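PDB 6R5M: dendroaspis polylepis MT9 from Dendroaspis polylepis, which antagonises the muscarinic type 2 acetylcholine receptor selectively and reverses the relaxation of arteries that agonists of this receptor induce. Local coordinates for residues P39-V42 with Q46-C49; I5-S8 with G12-K15. All coordinates share one frame; numbering follows the deposited sequence.

Contact 1. Residues P39-V42 with Q46-C49; sequences PSAV and QVQC. With PGO (S-1,2-propanediol), chain G.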
ATOM      1  N   PRO A  39       0.679  -2.356   7.831  1.00 39.83           N
ATOM      2  CA  PRO A  39      -0.349  -2.554   8.856  1.00 40.63           C
ATOM      3  C   PRO A  39      -0.739  -4.021   9.044  1.00 47.80           C
ATOM      4  O   PRO A  39      -0.594  -4.833   8.134  1.00 46.54           O
ATOM      5  CB  PRO A  39      -1.530  -1.713   8.351  1.00 42.14           C
ATOM      6  CG  PRO A  39      -1.172  -1.265   6.955  1.00 46.22           C
ATOM      7  CD  PRO A  39       0.074  -1.970   6.545  1.00 41.49           C
ATOM      8  N   SER A  40      -1.227  -4.358  10.233  1.00 48.43           N
ATOM      9  CA  SER A  40      -1.713  -5.705  10.546  1.00 49.61           C
ATOM     10  C   SER A  40      -3.171  -5.851  10.058  1.00 55.76           C
ATOM     11  O   SER A  40      -3.937  -4.890  10.153  1.00 55.62           O
ATOM     12  CB  SER A  40      -1.646  -5.957  12.052  1.00 53.68           C
ATOM     13  OG  SER A  40      -2.281  -4.920  12.786  1.00 63.66           O
ATOM     14  N   ALA A  41      -3.578  -7.054   9.588  1.00 53.84           N
ATOM     15  CA  ALA A  41      -4.968  -7.327   9.172  1.00 54.38           C
ATOM     16  C   ALA A  41      -5.330  -8.812   9.126  1.00 59.49           C
ATOM     17  O   ALA A  41      -4.532  -9.644   8.684  1.00 60.07           O
ATOM     18  CB  ALA A  41      -5.297  -6.658   7.844  1.00 55.17           C
ATOM     19  N   VAL A  42      -6.550  -9.128   9.571  1.00 56.10           N
ATOM     20  CA  VAL A  42      -7.095 -10.492   9.598  1.00 56.40           C
ATOM     21  C   VAL A  42      -8.105 -10.634   8.443  1.00 60.82           C
ATOM     22  O   VAL A  42      -8.660  -9.627   7.997  1.00 60.35           O
ATOM     23  CB  VAL A  42      -7.744 -10.827  10.977  1.00 60.49           C
ATOM     24  CG1 VAL A  42      -7.900 -12.335  11.168  1.00 60.44           C
ATOM     25  CG2 VAL A  42      -6.940 -10.236  12.132  1.00 60.45           C
ATOM     26  N   GLN A  46      -6.519  -8.624   3.337  1.00 36.99           N
ATOM     27  CA  GLN A  46      -5.219  -9.183   2.956  1.00 34.67           C
ATOM     28  C   GLN A  46      -4.230  -8.061   2.715  1.00 35.60           C
ATOM     29  O   GLN A  46      -4.535  -7.146   1.947  1.00 34.80           O
ATOM     30  CB  GLN A  46      -5.335 -10.058   1.683  1.00 35.49           C
ATOM     31  CG  GLN A  46      -6.459 -11.083   1.676  1.00 50.82           C
ATOM     32  CD  GLN A  46      -6.041 -12.414   2.239  1.00 74.20           C
ATOM     33  OE1 GLN A  46      -5.465 -13.252   1.545  1.00 73.05           O
ATOM     34  NE2 GLN A  46      -6.360 -12.665   3.497  1.00 68.85           N
ATOM     35  N   VAL A  47      -3.053  -8.125   3.371  1.00 30.45           N
ATOM     36  CA  VAL A  47      -1.984  -7.123   3.233  1.00 29.98           C
ATOM     37  C   VAL A  47      -0.787  -7.727   2.504  1.00 31.50           C
ATOM     38  O   VAL A  47      -0.386  -8.860   2.778  1.00 30.37           O
ATOM     39  CB  VAL A  47      -1.501  -6.466   4.570  1.00 34.44           C
ATOM     40  CG1 VAL A  47      -0.948  -5.053   4.346  1.00 33.96           C
ATOM     41  CG2 VAL A  47      -2.594  -6.439   5.622  1.00 34.69           C
ATOM     42  N   GLN A  48      -0.214  -6.956   1.592  1.00 28.38           N
ATOM     43  CA  GLN A  48       1.005  -7.295   0.868  1.00 28.93           C
ATOM     44  C   GLN A  48       2.000  -6.219   1.259  1.00 32.36           C
ATOM     45  O   GLN A  48       1.760  -5.041   0.987  1.00 31.14           O
ATOM     46  CB  GLN A  48       0.775  -7.300  -0.655  1.00 30.46           C
ATOM     47  CG  GLN A  48       0.076  -8.549  -1.195  1.00 32.08           C
ATOM     48  CD  GLN A  48      -0.465  -8.302  -2.583  1.00 38.85           C
ATOM     49  OE1 GLN A  48      -1.664  -8.069  -2.771  1.00 32.11           O
ATOM     50  NE2 GLN A  48       0.398  -8.319  -3.586  1.00 29.24           N
ATOM     51  N   CYS A  49       3.065  -6.592   1.978  1.00 29.77           N
ATOM     52  CA  CYS A  49       4.080  -5.620   2.393  1.00 31.13           C
ATOM     53  C   CYS A  49       5.390  -5.844   1.665  1.00 33.15           C
ATOM     54  O   CYS A  49       5.745  -6.982   1.376  1.00 33.07           O
ATOM     55  CB  CYS A  49       4.277  -5.629   3.908  1.00 33.13           C
ATOM     56  SG  CYS A  49       2.834  -5.071   4.836  1.00 38.06           S
TER
HETATM   57  C1  PGO G 104      -0.924  -0.784  13.831  1.00 64.47           C
HETATM   58  C2  PGO G 104      -0.752  -1.054  12.351  1.00 62.81           C
HETATM   59  C3  PGO G 104      -0.569   0.218  11.572  1.00 61.55           C
HETATM   60  O1  PGO G 104      -1.152  -1.988  14.560  1.00 64.79           O
HETATM   61  O2  PGO G 104      -1.890  -1.756  11.862  1.00 62.73           O
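V47 meets P39 and A41 with both of its methyl groups in the third finger of this three-finger toxin, where the loop segment P39-V42 lies against Q46-C49 of strand 45-50, an outermost strand of the three-stranded sheet within this chain. The tight part is small and apolar. CG2 of V47 touches CB of A41 at 3.5 Å and also lies 3.6 Å from the backbone O of P39, while CG1 reaches the proline ring, 3.9 Å from CD of P39. The isopropyl group is turned with CG1 anti to the backbone N (chi1 -152°), which sends one methyl to the ring and the other to the alanine. Neighbouring M25 on strand 22-27 receives both A41 and V47, and Y23 on the same strand receives P39, so the loop segment is laid over the sheet. At the base of the finger, C49 is tied to C38 by a disulfide, and its SG comes loosely to 4.5 Å from CD of P39. The other side of the loop segment is open. There S40 turns its CB away from the strand and holds a propanediol, probably from the crystallisation liquor: N of S40 donates to O2 of the diol at 3.1 Å (N-H...O angle 155°), and OG of S40 adds a weak bond to the same oxygen at 3.3 Å.

Contact 2. Residues I5-S8 with G12-K15; sequences IQIS and GILK. With SO4 (sulfate ion), chain D.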
ATOM      1  N   ILE A   5       0.433   5.563  -3.459  1.00 23.82           N
ATOM      2  CA  ILE A   5      -0.639   5.943  -2.538  1.00 24.78           C
ATOM      3  C   ILE A   5      -1.953   5.823  -3.251  1.00 30.49           C
ATOM      4  O   ILE A   5      -2.076   6.250  -4.394  1.00 31.28           O
ATOM      5  CB  ILE A   5      -0.462   7.358  -1.893  1.00 28.80           C
ATOM      6  CG1 ILE A   5       0.874   7.470  -1.123  1.00 30.44           C
ATOM      7  CG2 ILE A   5      -1.659   7.754  -0.994  1.00 30.08           C
ATOM      8  CD1 ILE A   5       0.981   6.789   0.264  1.00 35.58           C
ATOM      9  N   GLN A   6      -2.947   5.276  -2.555  1.00 28.72           N
ATOM     10  CA  GLN A   6      -4.295   5.147  -3.093  1.00 29.25           C
ATOM     11  C   GLN A   6      -5.124   6.406  -2.813  1.00 32.53           C
ATOM     12  O   GLN A   6      -5.264   6.819  -1.665  1.00 30.24           O
ATOM     13  CB  GLN A   6      -4.980   3.893  -2.523  1.00 30.73           C
ATOM     14  CG  GLN A   6      -6.262   3.499  -3.259  1.00 35.30           C
ATOM     15  CD  GLN A   6      -6.047   2.902  -4.643  1.00 45.34           C
ATOM     16  OE1 GLN A   6      -4.935   2.543  -5.053  1.00 35.28           O
ATOM     17  NE2 GLN A   6      -7.129   2.776  -5.393  1.00 41.37           N
ATOM     18  N   ILE A   7      -5.611   7.042  -3.889  1.00 31.29           N
ATOM     19  CA  ILE A   7      -6.469   8.234  -3.896  1.00 31.84           C
ATOM     20  C   ILE A   7      -7.580   7.946  -4.916  1.00 37.37           C
ATOM     21  O   ILE A   7      -7.271   7.618  -6.065  1.00 37.24           O
ATOM     22  CB  ILE A   7      -5.695   9.542  -4.247  1.00 35.11           C
ATOM     23  CG1 ILE A   7      -4.494   9.773  -3.289  1.00 35.71           C
ATOM     24  CG2 ILE A   7      -6.647  10.763  -4.233  1.00 36.79           C
ATOM     25  CD1 ILE A   7      -3.531  10.901  -3.677  1.00 41.31           C
ATOM     26  N   SER A   8      -8.857   8.048  -4.497  1.00 34.62           N
ATOM     27  CA  SER A   8     -10.019   7.797  -5.366  1.00 35.22           C
ATOM     28  C   SER A   8     -10.001   8.655  -6.631  1.00 39.34           C
ATOM     29  O   SER A   8      -9.804   9.870  -6.549  1.00 37.41           O
ATOM     30  CB  SER A   8     -11.326   8.017  -4.613  1.00 37.68           C
ATOM     31  OG  SER A   8     -11.397   7.224  -3.441  1.00 41.28           O
ATOM     32  N   GLY A  12      -1.283   7.177 -10.059  1.00 34.45           N
ATOM     33  CA  GLY A  12       0.104   7.616 -10.197  1.00 34.01           C
ATOM     34  C   GLY A  12       0.715   8.416  -9.059  1.00 36.70           C
ATOM     35  O   GLY A  12       1.876   8.821  -9.157  1.00 36.71           O
ATOM     36  N   ILE A  13      -0.052   8.665  -7.971  1.00 30.73           N
ATOM     37  CA  ILE A  13       0.471   9.435  -6.839  1.00 28.86           C
ATOM     38  C   ILE A  13       1.374   8.571  -5.961  1.00 31.06           C
ATOM     39  O   ILE A  13       0.994   7.461  -5.575  1.00 29.01           O
ATOM     40  CB  ILE A  13      -0.646  10.171  -6.034  1.00 31.13           C
ATOM     41  CG1 ILE A  13      -1.542  11.066  -6.943  1.00 30.87           C
ATOM     42  CG2 ILE A  13      -0.077  10.962  -4.831  1.00 29.81           C
ATOM     43  CD1 ILE A  13      -0.855  12.138  -7.844  1.00 34.79           C
ATOM     44  N   LEU A  14       2.575   9.093  -5.655  1.00 27.11           N
ATOM     45  CA  LEU A  14       3.551   8.436  -4.790  1.00 27.35           C
ATOM     46  C   LEU A  14       3.867   9.336  -3.580  1.00 30.45           C
ATOM     47  O   LEU A  14       3.788  10.556  -3.685  1.00 29.94           O
ATOM     48  CB  LEU A  14       4.858   8.116  -5.545  1.00 27.82           C
ATOM     49  CG  LEU A  14       4.763   7.455  -6.918  1.00 33.09           C
ATOM     50  CD1 LEU A  14       6.047   7.673  -7.717  1.00 34.17           C
ATOM     51  CD2 LEU A  14       4.527   6.005  -6.793  1.00 34.40           C
ATOM     52  N   LYS A  15       4.225   8.730  -2.443  1.00 27.96           N
ATOM     53  CA  LYS A  15       4.596   9.454  -1.224  1.00 28.39           C
ATOM     54  C   LYS A  15       5.950   8.975  -0.727  1.00 33.95           C
ATOM     55  O   LYS A  15       6.198   7.766  -0.690  1.00 33.33           O
ATOM     56  CB  LYS A  15       3.512   9.269  -0.143  1.00 30.01           C
ATOM     57  CG  LYS A  15       3.795   9.890   1.216  1.00 40.40           C
ATOM     58  CD  LYS A  15       2.591   9.798   2.144  1.00 47.68           C
ATOM     59  CE  LYS A  15       2.934  10.290   3.531  1.00 58.65           C
ATOM     60  NZ  LYS A  15       1.812  10.093   4.483  1.00 68.99           N
TER
HETATM   61  S   SO4 D 101      -1.027   3.400 -10.013  1.00 44.18           S
HETATM   62  O1  SO4 D 101      -0.475   3.992 -11.251  1.00 43.04           O
HETATM   63  O2  SO4 D 101      -1.513   4.478  -9.151  1.00 43.28           O
HETATM   64  O3  SO4 D 101      -2.127   2.508 -10.351  1.00 45.01           O
HETATM   65  O4  SO4 D 101       0.017   2.644  -9.314  1.00 42.30           O
HETATM   66  O   HOH W   1      -2.338   7.145  -6.949  1.00 29.40           O
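The first finger of the three-finger toxin fold is the site of this contact: the chain leaves strand 2-4 through I5-S8, turns, and comes back through G12-K15 into strand 14-16. I5 bridges the two limbs. Its backbone N donates to O of I13 at 2.9 Å in an almost straight bond (N-H...O angle 170°), with the donor tilted 24° from the carbonyl plane. In place of the reciprocal bond of the same pair stands a water, which accepts from N of I13 at 2.9 Å and lies 2.7 Å from O of I5, to which it probably donates. Side chains fill two further points. CG1 of I5, held beside its own backbone N and anti to the carbonyl carbon (chi1 -58°), presses on CB of K15 at 3.3 Å, tighter than a usual carbon contact. CD1 of I5 crosses the lysine's extended aliphatic chain at a slant, near CB and CD of K15, and the end of that chain leads away from the loop. Nearer the tip, CD1 of I7 meets I13 at its branch, lying 3.6 Å from CG2 of I13. A sulfate, probably from the crystallisation liquor, accepts from N of G12 through O2 at 2.9 Å and is also bonded to R34 of strand 30-36. R34 binds OE1 of Q6 as well, linking finger one to the central finger. One direct bond, one water bridge and isoleucine contacts thus extend the antiparallel hairpin beyond its short strands, as in the first finger of a three-finger toxin.

The two contacts lie at the surface on opposite sides of the chain's centre, about 18 Å between centres, and neither has a buried residue. They share no strand: contact 1 sets a loop segment on strand 45-50 of the three-stranded sheet, whereas contact 2 joins the limbs of the first finger, whose base is the two-stranded sheet of 2-4 and 14-16. Their chemistry differs accordingly. Contact 1 is made by van der Waals packing, and the strand's backbone pairs with strand 22-27; contact 2 combines direct and water-mediated backbone bonds with packing of isoleucines on each other and on K15. Each also carries a small molecule on a backbone N, a neutral diol at 39-42 and an anion at 12-15.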